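Local structure of listeriolysin O (Listeria monocytogenes, 4CDB) at residues Q178-K182 / F183-F187. The protein binds cholesterol-containing host membranes and, after a major conformational change, inserts into them as an oligomeric pore that lyses the cell. Sequence-based numbering, arbitrary orientation.
With NA (sodium ion), chain N; NA (sodium ion), chain H; NA (sodium ion), chain K.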
loop_
_atom_site.group_PDB
_atom_site.type_symbol
_atom_site.label_atom_id
_atom_site.label_comp_id
_atom_site.label_asym_id
_atom_site.label_seq_id
_atom_site.Cartn_x
_atom_site.Cartn_y
_atom_site.Cartn_z
ATOM N N GLN A 178 -10.355 -1.621 0.540
ATOM C CA GLN A 178 -9.156 -2.420 0.761
ATOM C C GLN A 178 -8.116 -1.623 1.533
ATOM O O GLN A 178 -7.535 -2.110 2.502
ATOM C CB GLN A 178 -8.563 -2.870 -0.575
ATOM C CG GLN A 178 -7.203 -3.542 -0.454
ATOM C CD GLN A 178 -6.274 -3.182 -1.596
ATOM O OE1 GLN A 178 -6.566 -2.288 -2.390
ATOM N NE2 GLN A 178 -5.144 -3.875 -1.683
ATOM N N LEU A 179 -7.889 -0.389 1.098
ATOM C CA LEU A 179 -6.878 0.462 1.713
ATOM C C LEU A 179 -7.314 0.982 3.084
ATOM O O LEU A 179 -6.479 1.267 3.941
ATOM C CB LEU A 179 -6.510 1.613 0.774
ATOM C CG LEU A 179 -5.847 1.151 -0.527
ATOM C CD1 LEU A 179 -5.557 2.326 -1.441
ATOM C CD2 LEU A 179 -4.573 0.377 -0.222
ATOM N N ILE A 180 -8.622 1.098 3.287
ATOM C CA ILE A 180 -9.157 1.469 4.593
ATOM C C ILE A 180 -8.873 0.367 5.614
ATOM O O ILE A 180 -8.535 0.641 6.763
ATOM C CB ILE A 180 -10.670 1.782 4.521
ATOM C CG1 ILE A 180 -10.896 3.120 3.818
ATOM C CG2 ILE A 180 -11.285 1.840 5.906
ATOM C CD1 ILE A 180 -12.358 3.500 3.669
ATOM N N ALA A 181 -8.981 -0.883 5.180
ATOM C CA ALA A 181 -8.693 -2.017 6.052
ATOM C C ALA A 181 -7.213 -2.069 6.427
ATOM O O ALA A 181 -6.842 -2.635 7.455
ATOM C CB ALA A 181 -9.118 -3.316 5.389
ATOM N N LYS A 182 -6.376 -1.464 5.592
ATOM C CA LYS A 182 -4.930 -1.493 5.788
ATOM C C LYS A 182 -4.416 -0.243 6.496
ATOM O O LYS A 182 -3.607 -0.330 7.418
ATOM C CB LYS A 182 -4.227 -1.648 4.437
ATOM C CG LYS A 182 -2.711 -1.720 4.516
ATOM C CD LYS A 182 -2.225 -3.154 4.664
ATOM C CE LYS A 182 -0.705 -3.226 4.610
ATOM N NZ LYS A 182 -0.219 -4.517 4.042
ATOM N N PHE A 183 -4.891 0.920 6.063
ATOM C CA PHE A 183 -4.382 2.187 6.577
ATOM C C PHE A 183 -5.373 2.920 7.483
ATOM O O PHE A 183 -5.144 4.068 7.863
ATOM C CB PHE A 183 -3.969 3.093 5.417
ATOM C CG PHE A 183 -2.907 2.499 4.534
ATOM C CD1 PHE A 183 -1.575 2.527 4.915
ATOM C CD2 PHE A 183 -3.241 1.915 3.321
ATOM C CE1 PHE A 183 -0.594 1.981 4.103
ATOM C CE2 PHE A 183 -2.264 1.369 2.504
ATOM C CZ PHE A 183 -0.940 1.402 2.895
ATOM N N GLY A 184 -6.471 2.256 7.830
ATOM C CA GLY A 184 -7.481 2.865 8.677
ATOM C C GLY A 184 -8.378 3.804 7.894
ATOM O O GLY A 184 -8.095 4.118 6.737
ATOM N N THR A 185 -9.461 4.253 8.525
ATOM C CA THR A 185 -10.411 5.171 7.896
ATOM C C THR A 185 -9.742 6.502 7.561
ATOM O O THR A 185 -10.186 7.234 6.671
ATOM C CB THR A 185 -11.639 5.406 8.809
ATOM O OG1 THR A 185 -12.251 4.147 9.120
ATOM C CG2 THR A 185 -12.670 6.302 8.133
ATOM N N ALA A 186 -8.653 6.799 8.263
ATOM C CA ALA A 186 -7.886 8.018 8.026
ATOM C C ALA A 186 -7.359 8.121 6.593
ATOM O O ALA A 186 -6.981 9.201 6.146
ATOM C CB ALA A 186 -6.739 8.124 9.024
ATOM N N PHE A 187 -7.338 6.999 5.877
ATOM C CA PHE A 187 -6.910 7.000 4.482
ATOM C C PHE A 187 -7.774 7.912 3.605
ATOM O O PHE A 187 -7.272 8.521 2.661
ATOM C CB PHE A 187 -6.881 5.580 3.905
ATOM C CG PHE A 187 -6.691 5.544 2.413
ATOM C CD1 PHE A 187 -5.438 5.752 1.853
ATOM C CD2 PHE A 187 -7.767 5.317 1.570
ATOM C CE1 PHE A 187 -5.263 5.731 0.478
ATOM C CE2 PHE A 187 -7.597 5.294 0.196
ATOM C CZ PHE A 187 -6.346 5.503 -0.349
HETATM NA NA NA N . -2.693 5.493 7.787
HETATM NA NA NA H . -9.690 0.281 9.435
HETATM NA NA NA K . -4.131 -6.142 -0.142
HETATM O O HOH W 1 -9.792 2.506 11.219
HETATM O O HOH W 2 -7.659 -0.385 11.514
HETATM O O HOH W 3 -0.835 3.825 8.410
#
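Leu179 touches two aromatic rings, that of Phe183 one helical turn on and that of Phe187 beyond the end of the helix. Its CB sits over the centre of one face of the Phe187 ring, 3.9 Å from the centroid, a CH-pi contact, while CD1 packs 3.5 Å from Phe187 CZ. The other methyl, CD2, lies in the plane of the Phe183 ring at its edge, 3.7 Å from CE2; the forked end of leucine thus serves both rings at once. Lys182 contributes its aliphatic part: with CG anti to the backbone N (chi1 -179°), that methylene lies over one face of the Phe183 ring, offset toward its rim, 3.8 Å from the centroid, while NZ continues to a salt bridge with Glu171.

The backbone fixes these positions. Phe183 N gives Leu179 O a helical bond of 2.7 Å, whereas Gly184 N makes only a weak one to Ile180 O. Gly184 then leaves the helix with positive phi, a conformation that favours glycine, and a type I turn from Gly184 to Phe187 brings the second ring back to Leu179. Ile180 O also binds a sodium ion at 2.9 Å, and Phe183 O another, with Gln78 and Tyr265.

Residues 178-187 probably join a transmembrane beta strand in the pore; here they form most of helix 176-183 and the link, Gly184 to Ala186, into helix 187-194, with Leu179, Phe183 and Phe187 all packed on Val210 of strand 207-222.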